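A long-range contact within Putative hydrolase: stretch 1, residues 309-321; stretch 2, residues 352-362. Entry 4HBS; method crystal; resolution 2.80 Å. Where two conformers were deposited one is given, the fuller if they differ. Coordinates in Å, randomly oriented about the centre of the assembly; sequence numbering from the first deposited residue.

Stretch 1 309-321: MIGQSMWFGRDVL
Stretch 2 (352-362) RYQHVYMVNIH

The contact is a side-chain-mediated packing of a hairpin against a strand, joined by one direct hydrogen bond, a water bridge, an aromatic stack and apolar contacts that together bury 544 Å². The strand through Ile 310 and Gln 312 and the strand through Val 359 and Ile 361 run nearly antiparallel (162°), but their axes approach only to 6.8 Å, and no backbone-to-backbone hydrogen bond links them. CA register pairs Ile 310 with Ile 361, Gln 312 with Val 359 and Phe 316 with Val 356.

Within stretch 1, Gly 311 N donates to Leu 321 O at 3.0 Å, Leu 321 N to Gly 311 O at 2.6 Å, and Ser 313 N to Asp 319 O at 2.9 Å, pairing the hairpin's strands. Gln 312, extended (chi1 t, chi2 t), spends both amide hydrogens: NE2 donates to Val 356 O (2.7 Å, 149°) and to Gly 317 O (2.9 Å), so the NE2 donor of a buried side chain is satisfied while tying turn to strand.

Phe 316 has positive phi/psi (55/44) and chi1 m; its ring stacks face-to-face on His 355 (chi1 m), centroids 3.8 Å apart, planes at 16°. Away from the stack, a water accepts from Val 356 N (3.3 Å) and donates to Phe 316 O (2.7 Å).

Branched aliphatics supply two further apolar contacts: Ile 310 CD1 (m/t) meets Ile 361 CD1 (chi1 -95°, chi2 m) at 3.6 Å, and Val 320 CG2 meets Val 359 CG1 at 3.9 Å, both valines t.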

# COMPACT_ATOMS: atom_id res chain seq x y z
N MSE A 309 4.48 2.84 14.78
CA MSE A 309 3.96 3.42 13.55
C MSE A 309 5.09 3.62 12.61
O MSE A 309 6.11 4.12 13.05
CB MSE A 309 3.29 4.75 13.83
CG MSE A 309 2.66 5.35 12.62
SE MSE A 309 1.84 7.05 13.05
CE MSE A 309 2.82 7.97 11.92
N ILE A 310 4.92 3.27 11.31
CA ILE A 310 5.98 3.48 10.31
C ILE A 310 5.38 4.28 9.18
O ILE A 310 4.36 3.89 8.63
CB ILE A 310 6.63 2.18 9.80
CG1 ILE A 310 7.23 1.37 10.96
CG2 ILE A 310 7.73 2.49 8.74
CD1 ILE A 310 7.47 0.02 10.63
N GLY A 311 6.00 5.39 8.85
CA GLY A 311 5.54 6.26 7.79
C GLY A 311 6.67 6.88 7.03
O GLY A 311 7.81 6.90 7.49
N GLN A 312 6.38 7.37 5.84
CA GLN A 312 7.36 8.04 5.01
C GLN A 312 7.45 9.47 5.45
O GLN A 312 6.41 10.09 5.68
CB GLN A 312 6.91 7.98 3.57
CG GLN A 312 7.96 8.42 2.59
CD GLN A 312 7.36 8.62 1.24
OE1 GLN A 312 6.17 8.35 1.00
NE2 GLN A 312 8.17 9.10 0.33
N SER A 313 8.66 10.04 5.52
CA SER A 313 8.80 11.45 5.90
C SER A 313 8.14 12.33 4.83
O SER A 313 7.88 11.86 3.71
CB SER A 313 10.27 11.81 6.10
OG SER A 313 11.02 11.69 4.91
N MSE A 314 7.81 13.56 5.19
CA MSE A 314 7.06 14.47 4.33
C MSE A 314 7.75 14.89 3.02
O MSE A 314 8.98 14.84 2.90
CB MSE A 314 6.69 15.73 5.09
CG MSE A 314 7.85 16.70 5.27
SE MSE A 314 7.43 18.14 6.46
CE MSE A 314 5.56 18.58 5.84
N TRP A 315 6.90 15.37 2.08
CA TRP A 315 7.16 15.80 0.71
C TRP A 315 8.07 14.81 -0.03
O TRP A 315 9.14 15.13 -0.57
CB TRP A 315 7.63 17.26 0.62
CG TRP A 315 6.51 18.26 0.78
CD1 TRP A 315 6.40 19.23 1.73
CD2 TRP A 315 5.32 18.36 -0.04
NE1 TRP A 315 5.23 19.95 1.55
CE2 TRP A 315 4.55 19.43 0.47
CE3 TRP A 315 4.85 17.66 -1.17
CZ2 TRP A 315 3.33 19.81 -0.09
CZ3 TRP A 315 3.63 18.03 -1.72
CH2 TRP A 315 2.88 19.09 -1.18
N PHE A 316 7.57 13.56 -0.08
CA PHE A 316 8.21 12.44 -0.77
C PHE A 316 9.65 12.22 -0.29
O PHE A 316 10.57 12.03 -1.10
CB PHE A 316 8.20 12.65 -2.29
CG PHE A 316 6.83 12.88 -2.86
CD1 PHE A 316 5.93 11.84 -2.98
CD2 PHE A 316 6.46 14.13 -3.36
CE1 PHE A 316 4.69 12.03 -3.59
CE2 PHE A 316 5.20 14.33 -3.94
CZ PHE A 316 4.33 13.27 -4.06
N GLY A 317 9.83 12.28 1.02
CA GLY A 317 11.15 12.10 1.61
C GLY A 317 11.57 10.66 1.53
O GLY A 317 10.73 9.76 1.52
N ARG A 318 12.86 10.44 1.41
CA ARG A 318 13.43 9.10 1.34
C ARG A 318 13.58 8.56 2.74
O ARG A 318 13.72 7.34 2.87
CB ARG A 318 14.77 9.11 0.60
CG ARG A 318 14.67 9.61 -0.83
CD ARG A 318 15.96 9.52 -1.62
NE ARG A 318 17.04 10.40 -1.12
CZ ARG A 318 18.22 10.01 -0.60
NH1 ARG A 318 18.51 8.71 -0.46
NH2 ARG A 318 19.11 10.91 -0.21
N ASP A 319 13.55 9.41 3.81
CA ASP A 319 13.64 8.91 5.20
C ASP A 319 12.33 8.22 5.63
O ASP A 319 11.27 8.82 5.56
CB ASP A 319 13.99 10.05 6.20
CG ASP A 319 15.42 10.59 6.15
OD1 ASP A 319 16.26 9.99 5.45
OD2 ASP A 319 15.69 11.61 6.84
N VAL A 320 12.43 6.93 6.02
CA VAL A 320 11.30 6.13 6.53
C VAL A 320 11.28 6.35 8.03
O VAL A 320 12.26 5.99 8.68
CB VAL A 320 11.44 4.64 6.16
CG1 VAL A 320 10.32 3.81 6.80
CG2 VAL A 320 11.46 4.47 4.65
N LEU A 321 10.21 6.95 8.56
CA LEU A 321 10.11 7.29 9.98
C LEU A 321 9.41 6.25 10.81
O LEU A 321 8.57 5.50 10.30
CB LEU A 321 9.34 8.61 10.14
CG LEU A 321 9.85 9.77 9.32
CD1 LEU A 321 9.04 11.00 9.61
CD2 LEU A 321 11.33 10.02 9.56
N ARG A 352 18.26 7.67 -11.72
CA ARG A 352 17.61 8.78 -11.01
C ARG A 352 16.10 8.74 -11.30
O ARG A 352 15.71 8.29 -12.37
CB ARG A 352 18.21 10.15 -11.42
CG ARG A 352 19.62 10.40 -10.87
CD ARG A 352 20.03 11.88 -10.78
NE ARG A 352 20.95 12.15 -9.66
CZ ARG A 352 21.46 13.34 -9.34
NH1 ARG A 352 21.16 14.42 -10.06
NH2 ARG A 352 22.29 13.46 -8.30
N TYR A 353 15.26 9.14 -10.34
CA TYR A 353 13.79 9.11 -10.51
C TYR A 353 13.16 10.36 -9.90
O TYR A 353 13.90 11.19 -9.35
CB TYR A 353 13.21 7.83 -9.89
CG TYR A 353 13.47 7.70 -8.41
CD1 TYR A 353 14.63 7.11 -7.94
CD2 TYR A 353 12.56 8.17 -7.48
CE1 TYR A 353 14.86 6.95 -6.58
CE2 TYR A 353 12.80 8.06 -6.12
CZ TYR A 353 13.95 7.45 -5.67
OH TYR A 353 14.20 7.38 -4.32
N GLN A 354 11.83 10.53 -10.02
CA GLN A 354 11.15 11.73 -9.50
C GLN A 354 10.78 11.58 -8.04
O GLN A 354 11.36 12.28 -7.21
CB GLN A 354 9.90 12.09 -10.35
CG GLN A 354 9.26 13.45 -10.00
CD GLN A 354 7.88 13.63 -10.62
OE1 GLN A 354 7.04 12.74 -10.59
NE2 GLN A 354 7.59 14.81 -11.16
N HIS A 355 9.81 10.71 -7.72
CA HIS A 355 9.29 10.55 -6.36
C HIS A 355 9.28 9.13 -5.88
O HIS A 355 9.02 8.22 -6.66
CB HIS A 355 7.85 11.08 -6.26
CG HIS A 355 7.71 12.55 -6.43
ND1 HIS A 355 6.69 13.09 -7.18
CD2 HIS A 355 8.49 13.55 -5.95
CE1 HIS A 355 6.86 14.41 -7.13
NE2 HIS A 355 7.93 14.73 -6.40
N VAL A 356 9.47 8.96 -4.59
CA VAL A 356 9.33 7.69 -3.93
C VAL A 356 8.12 7.92 -3.01
O VAL A 356 8.01 8.98 -2.39
CB VAL A 356 10.60 7.15 -3.21
CG1 VAL A 356 11.31 8.22 -2.39
CG2 VAL A 356 10.27 5.94 -2.36
N TYR A 357 7.18 7.01 -3.03
CA TYR A 357 5.97 7.20 -2.24
C TYR A 357 5.36 5.86 -1.90
O TYR A 357 5.96 4.83 -2.22
CB TYR A 357 4.98 8.10 -3.01
CG TYR A 357 4.59 7.58 -4.37
CD1 TYR A 357 5.42 7.77 -5.48
CD2 TYR A 357 3.36 6.96 -4.58
CE1 TYR A 357 5.07 7.28 -6.73
CE2 TYR A 357 2.98 6.50 -5.84
CZ TYR A 357 3.84 6.68 -6.92
OH TYR A 357 3.46 6.26 -8.17
N MSE A 358 4.24 5.86 -1.17
CA MSE A 358 3.56 4.65 -0.77
C MSE A 358 4.52 3.65 -0.10
O MSE A 358 4.66 2.50 -0.54
CB MSE A 358 2.90 4.01 -1.99
CG MSE A 358 1.70 3.20 -1.64
SE MSE A 358 0.15 4.30 -1.32
CE MSE A 358 -0.19 4.78 -3.22
N VAL A 359 5.20 4.11 0.94
CA VAL A 359 6.11 3.24 1.68
C VAL A 359 5.20 2.40 2.55
O VAL A 359 4.64 2.92 3.52
CB VAL A 359 7.19 4.02 2.44
CG1 VAL A 359 8.13 3.07 3.16
CG2 VAL A 359 7.97 4.91 1.48
N ASN A 360 4.96 1.15 2.11
CA ASN A 360 4.03 0.21 2.73
C ASN A 360 4.71 -0.87 3.49
O ASN A 360 5.81 -1.26 3.15
CB ASN A 360 3.13 -0.41 1.66
CG ASN A 360 2.06 0.54 1.17
OD1 ASN A 360 1.85 1.63 1.72
ND2 ASN A 360 1.34 0.14 0.14
N ILE A 361 3.99 -1.40 4.49
CA ILE A 361 4.44 -2.42 5.43
C ILE A 361 3.68 -3.71 5.10
O ILE A 361 2.50 -3.63 4.74
CB ILE A 361 4.19 -1.83 6.86
CG1 ILE A 361 5.46 -1.18 7.40
CG2 ILE A 361 3.56 -2.79 7.86
CD1 ILE A 361 6.48 -2.15 7.91
N HIS A 362 4.36 -4.89 5.14
CA HIS A 362 3.76 -6.19 4.74
C HIS A 362 4.01 -7.29 5.79
O HIS A 362 4.84 -8.18 5.59
CB HIS A 362 4.30 -6.63 3.37
CG HIS A 362 4.12 -5.60 2.30
ND1 HIS A 362 2.86 -5.27 1.84
CD2 HIS A 362 5.03 -4.81 1.70
CE1 HIS A 362 3.04 -4.33 0.94
NE2 HIS A 362 4.33 -4.00 0.82
O HOH W 1 11.46 11.39 -3.58